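Long-range contact in hydroquinone dioxygenase large subunit (Pseudomonas sp., PDB 4ZXA), which catalyses, together with a small subunit, the oxidative ring opening of hydroquinone as the large subunit of an iron(II)-dependent, cupin-type 1,2-dioxygenase: residues E[174-179]-E[233-238]. Numbering follows the deposited sequence.
Sequences RMPGLQ and SVTSVC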
ATOM      1  N   ARG E 174     -34.035 -12.863  12.040  1.00 26.11           N
ATOM      2  CA  ARG E 174     -34.994 -12.727  10.945  1.00 28.94           C
ATOM      3  C   ARG E 174     -34.781 -11.410  10.194  1.00 26.58           C
ATOM      4  O   ARG E 174     -34.502 -11.379   8.988  1.00 24.98           O
ATOM      5  CB  ARG E 174     -36.410 -12.776  11.527  1.00 30.31           C
ATOM      6  CG  ARG E 174     -37.479 -13.313  10.594  1.00 30.62           C
ATOM      7  CD  ARG E 174     -38.789 -13.583  11.353  1.00 33.45           C
ATOM      8  NE  ARG E 174     -39.867 -13.963  10.444  1.00 32.86           N
ATOM      9  CZ  ARG E 174     -41.169 -13.888  10.729  1.00 34.86           C
ATOM     10  NH1 ARG E 174     -41.580 -13.449  11.917  1.00 24.92           N
ATOM     11  NH2 ARG E 174     -42.066 -14.258   9.816  1.00 29.85           N
ATOM     12  N   MET E 175     -34.924 -10.322  10.932  1.00 19.79           N
ATOM     13  CA  MET E 175     -34.785  -8.996  10.381  1.00 26.00           C
ATOM     14  C   MET E 175     -34.494  -8.074  11.555  1.00 25.92           C
ATOM     15  O   MET E 175     -34.952  -8.323  12.661  1.00 28.62           O
ATOM     16  CB  MET E 175     -36.079  -8.594   9.659  1.00 25.25           C
ATOM     17  CG  MET E 175     -36.143  -7.140   9.224  1.00 31.16           C
ATOM     18  SD  MET E 175     -37.717  -6.730   8.416  1.00 35.69           S
ATOM     19  CE  MET E 175     -37.421  -7.481   6.831  1.00 22.30           C
ATOM     20  N   PRO E 176     -33.700  -7.024  11.338  1.00 26.94           N
ATOM     21  CA  PRO E 176     -33.528  -6.049  12.425  1.00 25.53           C
ATOM     22  C   PRO E 176     -34.859  -5.386  12.794  1.00 26.76           C
ATOM     23  O   PRO E 176     -35.765  -5.307  11.950  1.00 31.48           O
ATOM     24  CB  PRO E 176     -32.586  -5.007  11.817  1.00 22.57           C
ATOM     25  CG  PRO E 176     -31.898  -5.717  10.696  1.00 28.72           C
ATOM     26  CD  PRO E 176     -32.869  -6.721  10.164  1.00 24.17           C
ATOM     27  N   GLY E 177     -34.982  -4.914  14.031  1.00 25.36           N
ATOM     28  CA  GLY E 177     -36.157  -4.163  14.436  1.00 24.58           C
ATOM     29  C   GLY E 177     -37.266  -5.000  15.037  1.00 27.13           C
ATOM     30  O   GLY E 177     -38.117  -4.487  15.764  1.00 28.33           O
ATOM     31  N   LEU E 178     -37.277  -6.291  14.731  1.00 28.00           N
ATOM     32  CA  LEU E 178     -38.206  -7.187  15.401  1.00 32.51           C
ATOM     33  C   LEU E 178     -37.856  -7.259  16.884  1.00 33.61           C
ATOM     34  O   LEU E 178     -36.704  -7.049  17.279  1.00 31.74           O
ATOM     35  CB  LEU E 178     -38.214  -8.576  14.759  1.00 29.79           C
ATOM     36  CG  LEU E 178     -39.192  -8.627  13.582  1.00 35.41           C
ATOM     37  CD1 LEU E 178     -38.947  -7.476  12.583  1.00 26.01           C
ATOM     38  CD2 LEU E 178     -39.158  -9.988  12.895  1.00 30.61           C
ATOM     39  N   GLN E 179     -38.864  -7.532  17.700  1.00 33.17           N
ATOM     40  CA  GLN E 179     -38.703  -7.539  19.148  1.00 42.63           C
ATOM     41  C   GLN E 179     -37.565  -8.447  19.669  1.00 37.55           C
ATOM     42  O   GLN E 179     -36.754  -8.024  20.486  1.00 31.10           O
ATOM     43  CB  GLN E 179     -40.031  -7.917  19.808  1.00 41.08           C
ATOM     44  CG  GLN E 179     -40.535  -6.896  20.807  1.00 49.75           C
ATOM     45  CD  GLN E 179     -41.538  -7.500  21.773  1.00 67.72           C
ATOM     46  OE1 GLN E 179     -41.521  -8.713  22.031  1.00 59.78           O
ATOM     47  NE2 GLN E 179     -42.427  -6.664  22.306  1.00 64.81           N
ATOM     48  N   SER E 233     -23.105  -7.364   7.032  1.00 26.86           N
ATOM     49  CA  SER E 233     -23.864  -7.657   8.235  1.00 23.36           C
ATOM     50  C   SER E 233     -25.314  -8.001   7.848  1.00 27.91           C
ATOM     51  O   SER E 233     -25.915  -7.319   7.010  1.00 27.90           O
ATOM     52  CB  SER E 233     -23.808  -6.453   9.178  1.00 22.25           C
ATOM     53  OG  SER E 233     -24.423  -6.740  10.419  1.00 26.38           O
ATOM     54  N   VAL E 234     -25.869  -9.057   8.446  1.00 23.06           N
ATOM     55  CA  VAL E 234     -27.151  -9.607   7.999  1.00 24.37           C
ATOM     56  C   VAL E 234     -28.341  -8.689   8.317  1.00 26.79           C
ATOM     57  O   VAL E 234     -28.527  -8.294   9.468  1.00 25.34           O
ATOM     58  CB  VAL E 234     -27.431 -10.992   8.635  1.00 23.32           C
ATOM     59  CG1 VAL E 234     -28.822 -11.457   8.283  1.00 19.04           C
ATOM     60  CG2 VAL E 234     -26.405 -12.012   8.189  1.00 22.19           C
ATOM     61  N   THR E 235     -29.145  -8.366   7.300  1.00 21.22           N
ATOM     62  CA  THR E 235     -30.341  -7.553   7.500  1.00 22.90           C
ATOM     63  C   THR E 235     -31.642  -8.252   7.117  1.00 22.29           C
ATOM     64  O   THR E 235     -32.707  -7.710   7.343  1.00 24.66           O
ATOM     65  CB  THR E 235     -30.278  -6.182   6.771  1.00 24.14           C
ATOM     66  OG1 THR E 235     -29.968  -6.375   5.388  1.00 22.77           O
ATOM     67  CG2 THR E 235     -29.231  -5.262   7.408  1.00 21.18           C
ATOM     68  N   SER E 236     -31.559  -9.437   6.527  1.00 19.28           N
ATOM     69  CA  SER E 236     -32.751 -10.249   6.320  1.00 23.00           C
ATOM     70  C   SER E 236     -32.380 -11.704   6.051  1.00 25.85           C
ATOM     71  O   SER E 236     -31.417 -12.000   5.329  1.00 23.40           O
ATOM     72  CB  SER E 236     -33.632  -9.697   5.191  1.00 23.39           C
ATOM     73  OG  SER E 236     -32.954  -9.691   3.947  1.00 21.56           O
ATOM     74  N   VAL E 237     -33.156 -12.608   6.637  1.00 24.82           N
ATOM     75  CA  VAL E 237     -32.891 -14.029   6.536  1.00 23.21           C
ATOM     76  C   VAL E 237     -34.042 -14.764   5.855  1.00 21.13           C
ATOM     77  O   VAL E 237     -35.159 -14.781   6.353  1.00 20.43           O
ATOM     78  CB  VAL E 237     -32.665 -14.636   7.934  1.00 27.75           C
ATOM     79  CG1 VAL E 237     -32.327 -16.128   7.825  1.00 23.22           C
ATOM     80  CG2 VAL E 237     -31.565 -13.882   8.663  1.00 25.52           C
ATOM     81  N   CYS E 238     -33.757 -15.368   4.710  1.00 21.33           N
ATOM     82  CA  CYS E 238     -34.712 -16.236   4.040  1.00 22.65           C
ATOM     83  C   CYS E 238     -34.107 -17.648   3.911  1.00 23.30           C
ATOM     84  O   CYS E 238     -33.541 -18.013   2.866  1.00 22.33           O
ATOM     85  CB  CYS E 238     -35.077 -15.665   2.667  1.00 20.81           C
ATOM     86  SG  CYS E 238     -36.101 -16.753   1.646  1.00 28.39           S
TER
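Arg174 and Met175 run antiparallel to Val237 and Ser236, with the CA atoms of Met175 and Ser236 4.7 Å apart, where a loop docks on an edge strand of the cupin fold. Within this chain, strand 236-238 is the outermost of its sheet: Ser236 pairs with Phe243 of the inner neighbour, while Val237 N turns to the incoming loop and donates to Arg174 O at 3.0 Å. That single bond is bent, with 143° at the hydrogen, and the donor sits 16° from the carbonyl plane. The same oxygen also receives a CA-H...O contact from Ser236 CA at 3.4 Å, so two consecutive residues close on one acceptor.

Beyond this pairing the loop folds into a type II beta turn from Met175 to Leu178, with Pro176 and Gly177 in its two central positions. The pyrrolidine ring of Pro176 leads with its CD, which presses to 3.0 Å from Thr235 O, and its CG lies 4.3 Å from the methyl CG2 of Thr235. Thr235 O also has a conventional partner: Gln129 of the small subunit donates a hydrogen bond to it. An alanine in place of Pro176 would probably leave a gap beside the Thr235 carbonyl and set the start of the turn freer to move.

Met175 carries its CG anti to the backbone N (chi1 171°), and this methylene passes 4.0 Å from Thr235 O before the chain continues; Phe217 of the same chain and Phe82 of the small subunit also pack on the residue. The guanidinium of Arg174 likewise serves the subunit interface, through a salt bridge to Asp80 of the small subunit. Beside the backbone bond, the Val237 methyl CG2 rests 3.9 Å from Arg174 O.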